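Local atomic coordinates of sphingomyelinase C (Streptomyces griseocarneus, PDB entry 7CNE), a protein that belongs to the endonuclease/exonuclease/phosphatase family and has its DNase I-like fold, in which two beta sheets pack together with helices on their outer sides. Residues A165-Q170 with S201-S206; A176-K181 with L250-H255; Q30-R35 with A271-S276. One frame throughout, in Å; residues are numbered along the deposited sequence.

Contact 1: A165-Q170 with S201-S206; sequences ADRSRQ and SAEYAS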
ATOM      1  N   ALA A 165      -4.683  12.987 -13.034  1.00 21.39           N
ATOM      2  CA  ALA A 165      -6.107  13.302 -12.963  1.00 24.48           C
ATOM      3  C   ALA A 165      -6.889  12.167 -12.312  1.00 22.01           C
ATOM      4  O   ALA A 165      -7.797  12.408 -11.509  1.00 19.48           O
ATOM      5  CB  ALA A 165      -6.655  13.592 -14.359  1.00 19.63           C
ATOM      6  N   ASP A 166      -6.561  10.922 -12.654  1.00 20.85           N
ATOM      7  CA  ASP A 166      -7.293   9.808 -12.070  1.00 21.17           C
ATOM      8  C   ASP A 166      -6.891   9.562 -10.619  1.00 19.03           C
ATOM      9  O   ASP A 166      -7.749   9.198  -9.808  1.00 19.08           O
ATOM     10  CB  ASP A 166      -7.116   8.552 -12.921  1.00 20.87           C
ATOM     11  CG  ASP A 166      -7.980   8.590 -14.165  1.00 23.20           C
ATOM     12  OD1 ASP A 166      -8.901   9.431 -14.207  1.00 24.14           O
ATOM     13  OD2 ASP A 166      -7.747   7.798 -15.091  1.00 23.32           O
ATOM     14  N   ARG A 167      -5.617   9.773 -10.257  1.00 18.89           N
ATOM     15  CA  ARG A 167      -5.266   9.732  -8.837  1.00 18.03           C
ATOM     16  C   ARG A 167      -6.111  10.721  -8.047  1.00 19.92           C
ATOM     17  O   ARG A 167      -6.596  10.406  -6.953  1.00 18.45           O
ATOM     18  CB  ARG A 167      -3.776  10.038  -8.624  1.00 18.51           C
ATOM     19  CG  ARG A 167      -2.829   8.887  -8.942  1.00 21.32           C
ATOM     20  CD  ARG A 167      -1.431   9.117  -8.387  1.00 17.40           C
ATOM     21  NE  ARG A 167      -0.682  10.159  -9.089  1.00 22.90           N
ATOM     22  CZ  ARG A 167       0.041   9.966 -10.189  1.00 23.61           C
ATOM     23  NH1 ARG A 167       0.106   8.759 -10.758  1.00 17.40           N
ATOM     24  NH2 ARG A 167       0.703  10.988 -10.723  1.00 21.27           N
ATOM     25  N   SER A 168      -6.281  11.936  -8.576  1.00 18.98           N
ATOM     26  CA  SER A 168      -7.093  12.927  -7.880  1.00 17.16           C
ATOM     27  C   SER A 168      -8.499  12.395  -7.638  1.00 18.50           C
ATOM     28  O   SER A 168      -9.025  12.485  -6.525  1.00 17.41           O
ATOM     29  CB  SER A 168      -7.134  14.230  -8.685  1.00 18.54           C
ATOM     30  OG  SER A 168      -8.011  15.173  -8.097  1.00 19.23           O
ATOM     31  N   ARG A 169      -9.117  11.814  -8.674  1.00 17.80           N
ATOM     32  CA  ARG A 169     -10.451  11.245  -8.508  1.00 19.22           C
ATOM     33  C   ARG A 169     -10.440  10.069  -7.532  1.00 17.57           C
ATOM     34  O   ARG A 169     -11.399   9.876  -6.771  1.00 16.45           O
ATOM     35  CB  ARG A 169     -11.013  10.817  -9.868  1.00 19.58           C
ATOM     36  CG  ARG A 169     -11.411  12.007 -10.771  1.00 20.15           C
ATOM     37  CD  ARG A 169     -11.212  11.714 -12.266  1.00 19.00           C
ATOM     38  NE  ARG A 169     -11.682  12.832 -13.096  1.00 23.13           N
ATOM     39  CZ  ARG A 169     -10.991  13.955 -13.304  1.00 26.25           C
ATOM     40  NH1 ARG A 169      -9.788  14.119 -12.755  1.00 21.34           N
ATOM     41  NH2 ARG A 169     -11.494  14.919 -14.072  1.00 26.82           N
ATOM     42  N   GLN A 170      -9.371   9.266  -7.537  1.00 16.50           N
ATOM     43  CA  GLN A 170      -9.301   8.148  -6.591  1.00 19.94           C
ATOM     44  C   GLN A 170      -9.254   8.644  -5.150  1.00 20.96           C
ATOM     45  O   GLN A 170      -9.949   8.108  -4.277  1.00 18.64           O
ATOM     46  CB  GLN A 170      -8.086   7.267  -6.897  1.00 16.80           C
ATOM     47  CG  GLN A 170      -8.216   6.497  -8.236  1.00 16.84           C
ATOM     48  CD  GLN A 170      -6.991   5.652  -8.561  1.00 18.62           C
ATOM     49  OE1 GLN A 170      -5.958   5.746  -7.886  1.00 18.47           O
ATOM     50  NE2 GLN A 170      -7.103   4.811  -9.593  1.00 17.57           N
ATOM     51  N   SER A 201       7.007  16.829  -5.034  1.00 21.66           N
ATOM     52  CA  SER A 201       6.350  17.475  -6.163  1.00 23.39           C
ATOM     53  C   SER A 201       5.141  18.282  -5.707  1.00 24.41           C
ATOM     54  O   SER A 201       4.661  18.149  -4.577  1.00 21.89           O
ATOM     55  CB  SER A 201       5.905  16.436  -7.197  1.00 25.72           C
ATOM     56  OG  SER A 201       4.803  15.700  -6.683  1.00 26.79           O
ATOM     57  N   ALA A 202       4.629  19.109  -6.632  1.00 21.63           N
ATOM     58  CA  ALA A 202       3.434  19.903  -6.359  1.00 24.84           C
ATOM     59  C   ALA A 202       2.197  19.032  -6.140  1.00 24.25           C
ATOM     60  O   ALA A 202       1.257  19.458  -5.458  1.00 22.06           O
ATOM     61  CB  ALA A 202       3.178  20.884  -7.508  1.00 27.70           C
ATOM     62  N   GLU A 203       2.167  17.827  -6.715  1.00 21.14           N
ATOM     63  CA  GLU A 203       1.019  16.942  -6.528  1.00 22.56           C
ATOM     64  C   GLU A 203       0.857  16.495  -5.073  1.00 20.36           C
ATOM     65  O   GLU A 203      -0.253  16.132  -4.670  1.00 21.62           O
ATOM     66  CB  GLU A 203       1.136  15.722  -7.460  1.00 24.58           C
ATOM     67  CG  GLU A 203      -0.096  14.810  -7.464  1.00 22.39           C
ATOM     68  CD  GLU A 203       0.030  13.616  -8.408  1.00 22.88           C
ATOM     69  OE1 GLU A 203      -0.988  12.926  -8.599  1.00 20.44           O
ATOM     70  OE2 GLU A 203       1.132  13.363  -8.951  1.00 23.93           O
ATOM     71  N   TYR A 204       1.925  16.539  -4.268  1.00 21.56           N
ATOM     72  CA  TYR A 204       1.796  16.228  -2.843  1.00 20.92           C
ATOM     73  C   TYR A 204       0.708  17.069  -2.188  1.00 21.05           C
ATOM     74  O   TYR A 204      -0.166  16.543  -1.490  1.00 19.86           O
ATOM     75  CB  TYR A 204       3.136  16.446  -2.138  1.00 20.60           C
ATOM     76  CG  TYR A 204       3.077  16.348  -0.632  1.00 20.04           C
ATOM     77  CD1 TYR A 204       2.954  15.115   0.004  1.00 20.69           C
ATOM     78  CD2 TYR A 204       3.159  17.488   0.164  1.00 24.52           C
ATOM     79  CE1 TYR A 204       2.908  15.024   1.403  1.00 18.85           C
ATOM     80  CE2 TYR A 204       3.121  17.404   1.565  1.00 21.34           C
ATOM     81  CZ  TYR A 204       2.992  16.176   2.172  1.00 21.20           C
ATOM     82  OH  TYR A 204       2.962  16.093   3.556  1.00 22.38           O
ATOM     83  N   ALA A 205       0.734  18.385  -2.418  1.00 22.27           N
ATOM     84  CA  ALA A 205      -0.263  19.252  -1.799  1.00 22.01           C
ATOM     85  C   ALA A 205      -1.668  18.978  -2.332  1.00 21.32           C
ATOM     86  O   ALA A 205      -2.644  19.074  -1.583  1.00 21.59           O
ATOM     87  CB  ALA A 205       0.112  20.725  -1.995  1.00 20.79           C
ATOM     88  N   SER A 206      -1.809  18.654  -3.619  1.00 19.73           N
ATOM     89  CA  SER A 206      -3.164  18.363  -4.092  1.00 23.64           C
ATOM     90  C   SER A 206      -3.660  17.013  -3.573  1.00 20.97           C
ATOM     91  O   SER A 206      -4.863  16.845  -3.341  1.00 21.54           O
ATOM     92  CB  SER A 206      -3.238  18.434  -5.619  1.00 19.84           C
ATOM     93  OG  SER A 206      -2.366  17.506  -6.235  1.00 30.75           O
TER

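Contact 2: A176-K181 with L250-H255; sequences AFLDAK and LHRNGH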
ATOM      1  N   ALA A 176     -14.993  10.652  -0.315  1.00 20.35           N
ATOM      2  CA  ALA A 176     -16.451  10.591  -0.330  1.00 20.84           C
ATOM      3  C   ALA A 176     -16.950   9.345   0.390  1.00 21.57           C
ATOM      4  O   ALA A 176     -17.943   9.397   1.130  1.00 21.24           O
ATOM      5  CB  ALA A 176     -16.960  10.644  -1.773  1.00 21.79           C
ATOM      6  N   PHE A 177     -16.255   8.221   0.204  1.00 20.81           N
ATOM      7  CA  PHE A 177     -16.593   6.996   0.926  1.00 18.65           C
ATOM      8  C   PHE A 177     -16.515   7.210   2.438  1.00 20.36           C
ATOM      9  O   PHE A 177     -17.421   6.815   3.185  1.00 20.24           O
ATOM     10  CB  PHE A 177     -15.655   5.865   0.476  1.00 19.10           C
ATOM     11  CG  PHE A 177     -15.807   4.586   1.269  1.00 19.45           C
ATOM     12  CD1 PHE A 177     -16.665   3.592   0.840  1.00 20.65           C
ATOM     13  CD2 PHE A 177     -15.081   4.383   2.436  1.00 18.44           C
ATOM     14  CE1 PHE A 177     -16.818   2.415   1.565  1.00 21.73           C
ATOM     15  CE2 PHE A 177     -15.227   3.206   3.178  1.00 19.03           C
ATOM     16  CZ  PHE A 177     -16.090   2.221   2.741  1.00 21.66           C
ATOM     17  N   LEU A 178     -15.432   7.832   2.911  1.00 17.06           N
ATOM     18  CA  LEU A 178     -15.264   7.993   4.351  1.00 20.26           C
ATOM     19  C   LEU A 178     -16.289   8.966   4.920  1.00 21.21           C
ATOM     20  O   LEU A 178     -16.794   8.768   6.030  1.00 19.08           O
ATOM     21  CB  LEU A 178     -13.845   8.462   4.655  1.00 17.67           C
ATOM     22  CG  LEU A 178     -12.800   7.378   4.382  1.00 17.29           C
ATOM     23  CD1 LEU A 178     -11.410   7.983   4.441  1.00 17.11           C
ATOM     24  CD2 LEU A 178     -12.928   6.221   5.390  1.00 18.59           C
ATOM     25  N   ASP A 179     -16.603  10.023   4.172  1.00 19.74           N
ATOM     26  CA  ASP A 179     -17.592  10.998   4.626  1.00 24.01           C
ATOM     27  C   ASP A 179     -18.966  10.355   4.803  1.00 25.12           C
ATOM     28  O   ASP A 179     -19.651  10.586   5.812  1.00 22.59           O
ATOM     29  CB  ASP A 179     -17.643  12.158   3.629  1.00 29.09           C
ATOM     30  CG  ASP A 179     -18.520  13.292   4.108  1.00 38.54           C
ATOM     31  OD1 ASP A 179     -19.582  13.514   3.497  1.00 42.15           O
ATOM     32  OD2 ASP A 179     -18.166  13.927   5.127  1.00 36.63           O
ATOM     33  N   ALA A 180     -19.373   9.524   3.839  1.00 22.05           N
ATOM     34  CA  ALA A 180     -20.660   8.843   3.890  1.00 20.81           C
ATOM     35  C   ALA A 180     -20.757   7.859   5.046  1.00 25.08           C
ATOM     36  O   ALA A 180     -21.870   7.534   5.472  1.00 24.69           O
ATOM     37  CB  ALA A 180     -20.920   8.124   2.563  1.00 23.52           C
ATOM     38  N   LYS A 181     -19.623   7.380   5.568  1.00 23.00           N
ATOM     39  CA  LYS A 181     -19.636   6.535   6.755  1.00 22.05           C
ATOM     40  C   LYS A 181     -19.961   7.315   8.025  1.00 24.99           C
ATOM     41  O   LYS A 181     -20.246   6.694   9.056  1.00 21.56           O
ATOM     42  CB  LYS A 181     -18.275   5.841   6.920  1.00 25.16           C
ATOM     43  CG  LYS A 181     -18.015   4.674   5.958  1.00 22.57           C
ATOM     44  CD  LYS A 181     -18.901   3.473   6.277  1.00 27.04           C
ATOM     45  CE  LYS A 181     -18.706   2.341   5.263  1.00 23.54           C
ATOM     46  NZ  LYS A 181     -19.576   1.165   5.599  1.00 24.84           N
ATOM     47  N   LEU A 250      -1.322   8.639   6.483  1.00 15.45           N
ATOM     48  CA  LEU A 250      -1.743   9.993   6.835  1.00 16.85           C
ATOM     49  C   LEU A 250      -3.129   9.978   7.465  1.00 19.42           C
ATOM     50  O   LEU A 250      -4.040   9.304   6.973  1.00 22.10           O
ATOM     51  CB  LEU A 250      -1.745  10.914   5.600  1.00 13.20           C
ATOM     52  CG  LEU A 250      -0.386  11.129   4.925  1.00 15.89           C
ATOM     53  CD1 LEU A 250      -0.517  11.879   3.578  1.00 17.82           C
ATOM     54  CD2 LEU A 250       0.570  11.860   5.864  1.00 16.92           C
ATOM     55  N   HIS A 251      -3.281  10.740   8.545  1.00 16.84           N
ATOM     56  CA  HIS A 251      -4.558  10.887   9.224  1.00 16.85           C
ATOM     57  C   HIS A 251      -5.491  11.813   8.446  1.00 20.89           C
ATOM     58  O   HIS A 251      -5.070  12.600   7.590  1.00 19.10           O
ATOM     59  CB  HIS A 251      -4.349  11.421  10.638  1.00 17.73           C
ATOM     60  CG  HIS A 251      -3.754  10.413  11.562  1.00 15.50           C
ATOM     61  ND1 HIS A 251      -4.524   9.529  12.288  1.00 18.36           N
ATOM     62  CD2 HIS A 251      -2.465  10.119  11.853  1.00 15.93           C
ATOM     63  CE1 HIS A 251      -3.734   8.748  13.002  1.00 17.99           C
ATOM     64  NE2 HIS A 251      -2.481   9.083  12.755  1.00 18.77           N
ATOM     65  N   ARG A 252      -6.777  11.707   8.768  1.00 18.35           N
ATOM     66  CA  ARG A 252      -7.830  12.495   8.134  1.00 21.11           C
ATOM     67  C   ARG A 252      -8.080  13.781   8.912  1.00 23.21           C
ATOM     68  O   ARG A 252      -8.144  13.769  10.146  1.00 22.87           O
ATOM     69  CB  ARG A 252      -9.118  11.670   8.074  1.00 20.37           C
ATOM     70  CG  ARG A 252     -10.281  12.335   7.375  1.00 24.11           C
ATOM     71  CD  ARG A 252     -11.295  11.270   6.961  1.00 25.49           C
ATOM     72  NE  ARG A 252     -12.514  11.830   6.396  1.00 28.49           N
ATOM     73  CZ  ARG A 252     -12.696  12.112   5.109  1.00 24.28           C
ATOM     74  NH1 ARG A 252     -11.729  11.894   4.224  1.00 21.97           N
ATOM     75  NH2 ARG A 252     -13.856  12.616   4.709  1.00 24.28           N
ATOM     76  N   ASN A 253      -8.234  14.892   8.189  1.00 19.47           N
ATOM     77  CA  ASN A 253      -8.533  16.156   8.853  1.00 24.93           C
ATOM     78  C   ASN A 253      -9.813  16.051   9.676  1.00 25.34           C
ATOM     79  O   ASN A 253     -10.778  15.395   9.277  1.00 23.21           O
ATOM     80  CB  ASN A 253      -8.666  17.286   7.832  1.00 20.70           C
ATOM     81  CG  ASN A 253      -7.325  17.721   7.274  1.00 23.12           C
ATOM     82  OD1 ASN A 253      -6.327  17.766   7.999  1.00 23.23           O
ATOM     83  ND2 ASN A 253      -7.296  18.052   5.979  1.00 23.46           N
ATOM     84  N   GLY A 254      -9.812  16.701  10.838  1.00 27.26           N
ATOM     85  CA  GLY A 254     -10.979  16.725  11.692  1.00 25.78           C
ATOM     86  C   GLY A 254     -11.157  15.516  12.585  1.00 29.45           C
ATOM     87  O   GLY A 254     -12.151  15.452  13.315  1.00 31.04           O
ATOM     88  N   HIS A 255     -10.242  14.554  12.559  1.00 21.68           N
ATOM     89  CA  HIS A 255     -10.356  13.376  13.402  1.00 21.72           C
ATOM     90  C   HIS A 255      -9.211  13.352  14.399  1.00 22.99           C
ATOM     91  O   HIS A 255      -8.144  13.924  14.156  1.00 23.94           O
ATOM     92  CB  HIS A 255     -10.375  12.095  12.560  1.00 22.31           C
ATOM     93  CG  HIS A 255     -11.667  11.896  11.833  1.00 22.60           C
ATOM     94  ND1 HIS A 255     -12.684  11.113  12.332  1.00 19.55           N
ATOM     95  CD2 HIS A 255     -12.136  12.438  10.682  1.00 22.78           C
ATOM     96  CE1 HIS A 255     -13.713  11.151  11.503  1.00 23.38           C
ATOM     97  NE2 HIS A 255     -13.406  11.947  10.493  1.00 22.84           N
TER
HETATM   98  O   HOH W   1     -15.708  14.319   6.234  1.00 40.78           O

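Contact 3: Q30-R35 with A271-S276; sequences QEHRAR and APWTVS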
ATOM      1  N   GLN A  30       9.585 -14.276  -6.454  1.00 20.61           N
ATOM      2  CA  GLN A  30       8.440 -13.879  -5.634  1.00 20.42           C
ATOM      3  C   GLN A  30       8.300 -14.746  -4.386  1.00 22.93           C
ATOM      4  O   GLN A  30       8.025 -14.227  -3.302  1.00 20.09           O
ATOM      5  CB  GLN A  30       7.139 -13.926  -6.445  1.00 20.58           C
ATOM      6  CG  GLN A  30       7.011 -12.850  -7.535  1.00 18.91           C
ATOM      7  CD  GLN A  30       7.483 -13.334  -8.898  1.00 21.24           C
ATOM      8  OE1 GLN A  30       8.539 -13.952  -9.014  1.00 19.48           O
ATOM      9  NE2 GLN A  30       6.692 -13.056  -9.941  1.00 17.34           N
ATOM     10  N   GLU A  31       8.441 -16.069  -4.517  1.00 22.09           N
ATOM     11  CA  GLU A  31       8.287 -16.925  -3.344  1.00 24.27           C
ATOM     12  C   GLU A  31       9.407 -16.679  -2.344  1.00 22.99           C
ATOM     13  O   GLU A  31       9.161 -16.609  -1.135  1.00 26.44           O
ATOM     14  CB  GLU A  31       8.238 -18.397  -3.757  1.00 23.76           C
ATOM     15  CG  GLU A  31       6.926 -18.807  -4.423  1.00 26.95           C
ATOM     16  CD  GLU A  31       5.771 -19.024  -3.434  1.00 24.63           C
ATOM     17  OE1 GLU A  31       6.009 -19.080  -2.209  1.00 31.33           O
ATOM     18  OE2 GLU A  31       4.616 -19.147  -3.888  1.00 28.32           O
ATOM     19  N   HIS A  32      10.640 -16.523  -2.831  1.00 23.05           N
ATOM     20  CA  HIS A  32      11.748 -16.215  -1.933  1.00 23.06           C
ATOM     21  C   HIS A  32      11.509 -14.901  -1.196  1.00 25.05           C
ATOM     22  O   HIS A  32      11.651 -14.823   0.030  1.00 20.58           O
ATOM     23  CB  HIS A  32      13.058 -16.151  -2.713  1.00 22.31           C
ATOM     24  CG  HIS A  32      14.194 -15.565  -1.929  1.00 26.49           C
ATOM     25  ND1 HIS A  32      14.841 -16.259  -0.925  1.00 26.97           N
ATOM     26  CD2 HIS A  32      14.783 -14.347  -1.983  1.00 24.18           C
ATOM     27  CE1 HIS A  32      15.788 -15.496  -0.406  1.00 28.51           C
ATOM     28  NE2 HIS A  32      15.779 -14.334  -1.035  1.00 26.98           N
ATOM     29  N   ARG A  33      11.138 -13.854  -1.933  1.00 22.33           N
ATOM     30  CA  ARG A  33      11.003 -12.534  -1.324  1.00 21.72           C
ATOM     31  C   ARG A  33       9.816 -12.478  -0.372  1.00 20.69           C
ATOM     32  O   ARG A  33       9.899 -11.837   0.682  1.00 22.61           O
ATOM     33  CB  ARG A  33      10.882 -11.464  -2.414  1.00 19.53           C
ATOM     34  CG  ARG A  33      12.194 -11.198  -3.119  1.00 21.08           C
ATOM     35  CD  ARG A  33      12.100 -10.042  -4.102  1.00 23.28           C
ATOM     36  NE  ARG A  33      11.247 -10.369  -5.240  1.00 18.30           N
ATOM     37  CZ  ARG A  33      10.059  -9.817  -5.470  1.00 20.61           C
ATOM     38  NH1 ARG A  33       9.572  -8.900  -4.642  1.00 19.15           N
ATOM     39  NH2 ARG A  33       9.357 -10.176  -6.539  1.00 20.22           N
ATOM     40  N   ALA A  34       8.707 -13.138  -0.720  1.00 21.86           N
ATOM     41  CA  ALA A  34       7.542 -13.147   0.167  1.00 20.99           C
ATOM     42  C   ALA A  34       7.885 -13.745   1.523  1.00 23.92           C
ATOM     43  O   ALA A  34       7.426 -13.255   2.565  1.00 20.86           O
ATOM     44  CB  ALA A  34       6.393 -13.928  -0.466  1.00 17.81           C
ATOM     45  N   ARG A  35       8.664 -14.829   1.526  1.00 24.86           N
ATOM     46  CA  ARG A  35       9.107 -15.414   2.787  1.00 24.97           C
ATOM     47  C   ARG A  35      10.025 -14.453   3.531  1.00 24.48           C
ATOM     48  O   ARG A  35       9.865 -14.234   4.737  1.00 25.15           O
ATOM     49  CB  ARG A  35       9.806 -16.753   2.516  1.00 24.99           C
ATOM     50  CG  ARG A  35      10.214 -17.537   3.772  1.00 28.87           C
ATOM     51  CD  ARG A  35      10.724 -18.945   3.417  1.00 25.59           C
ATOM     52  NE  ARG A  35       9.655 -19.890   3.074  1.00 29.59           N
ATOM     53  CZ  ARG A  35       9.076 -20.736   3.931  1.00 28.43           C
ATOM     54  NH1 ARG A  35       9.446 -20.765   5.207  1.00 27.11           N
ATOM     55  NH2 ARG A  35       8.119 -21.561   3.510  1.00 28.58           N
ATOM     56  N   ALA A 271      19.766  -9.795   2.269  1.00 26.51           N
ATOM     57  CA  ALA A 271      20.800 -10.663   1.731  1.00 27.10           C
ATOM     58  C   ALA A 271      20.613 -10.786   0.219  1.00 30.42           C
ATOM     59  O   ALA A 271      19.488 -10.679  -0.286  1.00 27.42           O
ATOM     60  CB  ALA A 271      20.743 -12.044   2.385  1.00 28.28           C
ATOM     61  N   PRO A 272      21.699 -10.975  -0.533  1.00 30.23           N
ATOM     62  CA  PRO A 272      21.557 -11.122  -1.982  1.00 27.32           C
ATOM     63  C   PRO A 272      20.725 -12.340  -2.334  1.00 29.69           C
ATOM     64  O   PRO A 272      20.740 -13.361  -1.639  1.00 25.20           O
ATOM     65  CB  PRO A 272      23.004 -11.272  -2.476  1.00 30.45           C
ATOM     66  CG  PRO A 272      23.788 -11.679  -1.265  1.00 32.17           C
ATOM     67  CD  PRO A 272      23.113 -10.966  -0.120  1.00 32.92           C
ATOM     68  N   TRP A 273      19.975 -12.203  -3.428  1.00 25.60           N
ATOM     69  CA  TRP A 273      19.232 -13.293  -4.031  1.00 27.06           C
ATOM     70  C   TRP A 273      19.362 -13.138  -5.536  1.00 27.55           C
ATOM     71  O   TRP A 273      19.475 -12.023  -6.052  1.00 28.55           O
ATOM     72  CB  TRP A 273      17.757 -13.308  -3.596  1.00 26.94           C
ATOM     73  CG  TRP A 273      17.036 -12.030  -3.896  1.00 25.01           C
ATOM     74  CD1 TRP A 273      17.022 -10.901  -3.133  1.00 27.25           C
ATOM     75  CD2 TRP A 273      16.244 -11.746  -5.056  1.00 26.10           C
ATOM     76  NE1 TRP A 273      16.260  -9.929  -3.745  1.00 28.44           N
ATOM     77  CE2 TRP A 273      15.775 -10.424  -4.927  1.00 25.38           C
ATOM     78  CE3 TRP A 273      15.888 -12.480  -6.194  1.00 26.67           C
ATOM     79  CZ2 TRP A 273      14.964  -9.822  -5.891  1.00 26.76           C
ATOM     80  CZ3 TRP A 273      15.082 -11.885  -7.145  1.00 24.32           C
ATOM     81  CH2 TRP A 273      14.629 -10.567  -6.988  1.00 25.80           C
ATOM     82  N   THR A 274      19.381 -14.262  -6.234  1.00 27.97           N
ATOM     83  CA  THR A 274      19.732 -14.269  -7.641  1.00 32.24           C
ATOM     84  C   THR A 274      18.683 -15.031  -8.432  1.00 31.97           C
ATOM     85  O   THR A 274      18.166 -16.057  -7.979  1.00 31.88           O
ATOM     86  CB  THR A 274      21.123 -14.887  -7.855  1.00 34.84           C
ATOM     87  OG1 THR A 274      22.087 -14.150  -7.087  1.00 32.33           O
ATOM     88  CG2 THR A 274      21.513 -14.847  -9.325  1.00 32.77           C
ATOM     89  N   VAL A 275      18.357 -14.500  -9.606  1.00 31.63           N
ATOM     90  CA  VAL A 275      17.436 -15.140 -10.528  1.00 34.73           C
ATOM     91  C   VAL A 275      18.061 -15.085 -11.915  1.00 35.37           C
ATOM     92  O   VAL A 275      19.008 -14.335 -12.166  1.00 34.99           O
ATOM     93  CB  VAL A 275      16.046 -14.468 -10.530  1.00 32.42           C
ATOM     94  CG1 VAL A 275      15.302 -14.769  -9.229  1.00 29.21           C
ATOM     95  CG2 VAL A 275      16.194 -12.977 -10.739  1.00 27.23           C
ATOM     96  N   SER A 276      17.516 -15.896 -12.817  1.00 34.46           N
ATOM     97  CA  SER A 276      18.015 -16.021 -14.180  1.00 38.83           C
ATOM     98  C   SER A 276      16.969 -15.503 -15.156  1.00 39.67           C
ATOM     99  O   SER A 276      15.776 -15.779 -15.003  1.00 34.08           O
ATOM    100  CB  SER A 276      18.353 -17.479 -14.511  1.00 37.98           C
ATOM    101  OG  SER A 276      19.247 -18.030 -13.559  1.00 45.38           O
TER
HETATM  102  O   HOH W   2      17.189 -12.354   0.308  1.00 28.02           O

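Contact 1: A165-Q170 with S201-S206
R167 and E203 reach toward each other from two helices whose backbones stay well apart, with 9.8 Å between CA of R167 and CA of E203. R167 lies on helix 162-180, the helix of a beta-alpha-beta connection between the parallel strands 142-150 and 188-192 of the DNase I-like sandwich; E203 lies in the first turn of helix 203-211. What joins them is a bidentate, side-on salt bridge. NE of R167 gives a nearly straight bond of 2.8 Å to OE1 of E203 (160° at the hydrogen), and NH2 of R167 gives one of 3.0 Å to OE2 of E203. A weak third bond, 3.3 Å from NH2 of R167 to OE1 of E203, crosses between them. The carboxylate lies at the guanidinium edge and is met on its syn side, but the two planes are 40° apart, so the pair is twisted rather than coplanar. The arginine chain bends about its CG-CD bond (chi3 -71°), which turns NE and NH2 to face E203, whose own chain is extended and arrives roughly at a right angle. Arginine suits this buried place because its remaining nitrogen, NH1, is also used, bonding to Q152 O and T154 OG1. The acid is thereby gripped by a group that is itself anchored through NH1. A second tie between the same helices runs from S168 to D210. The glutamate stands on a secured first turn: S201, before the turn that leads into the helix, accepts a weak capping bond from the E203 amide through OG. One turn further on, OG of S206 folds back to donate to the carbonyl O of E203 at 3.0 Å.

Contact 2: A176-K181 with L250-H255
L178 and D179, near the end of helix 162-180, meet a single side chain, R252, which stretches from the end of strand 247-251 across the 9.5 Å between CA of L178 and CA of R252. Just before them, F177 turns to the sheet, its ring edge-to-face with F132 and Y134, an aromatic suited to seating the helix on the strands. L178 comes next and points at R252. Its CB sits 3.8 Å above the guanidinium plane, over the centre of the group, while CD1 of L178 lies 3.9 Å from NH1 of R252. The two side chains slide past each other in opposite directions, so the leucine branch runs back along the arginine and also rests on V189. R252 can reach this far because its CG is anti to the backbone N (chi1 -177°) and the chain continues extended to NE. At D179 the contact turns polar. Its CB lies 4.0 Å from NH2 of R252, but OD2 of D179 is 4.5 Å from that NH2, too far for a salt bridge; a water donates to OD2 of D179 at 2.7 Å and accepts from NH2 of R252 at 2.9 Å. The direct acidic partner is D175, one turn earlier, which forms a salt bridge to the same NH2. On the other segment, R252 opens a type II turn closed by H255 N, and G254, without a side chain, readily takes the positive phi of 83°. The chemistry thus implies a cation used in two ways: its flat face is spread under a leucine, whereas its charge is probably balanced by D175 directly and by D179 through water.

Contact 3: Q30-R35 with A271-S276
W273 is met from one side by two consecutive helix residues, R33 over a face of its indole and H32 at its CB. CD of R33 stands 3.3 Å above the ring plane, displaced toward the rim of the six-membered ring, and is 3.4 Å from CZ2 of W273, a CH-pi contact. The arginine then bends at chi3 (-68°), leaving its guanidinium plane 31° from the indole while its nitrogens turn to backbone oxygens, among them those of F18, W28 and L287. H32 approaches obliquely: its ring is tilted 43° to the indole, with NE2 of H32 3.4 Å from CB of W273. In the imidazole plane, a water joins NE2 of H32 (2.8 Å) to the carbonyl O of A271 (2.9 Å), so histidine can offer a ring to the tryptophan and a polar edge to solvent. V275 CG1 lies at the indole edge, and the indole NE1 bonds to D286 O. The site fastens the antiparallel pair 273-276/281-284, a hairpin extending from the body of the protein, to helix 30-39, which itself packs on strand 12-19 and helix 57-66.

Contacts 1 and 2 share helix 162-180, with centres 17 Å apart, and tie it to different partners: helix 203-211 in contact 1 and the end of strand 247-251 in contact 2. Contact 3 lies on the opposite side of the chain's centre, about 34 and 38 Å from the other two between centres, and its segments enclose both along the sequence. An arginine takes part each time, differently employed. Contact 1, partly buried, is a direct salt bridge; contact 2 buries the guanidinium face against leucine and leaves a water-mediated charge pair beside the exposed D179; contact 3 presses the arginine's aliphatic part on a buried indole, beside an exposed histidine.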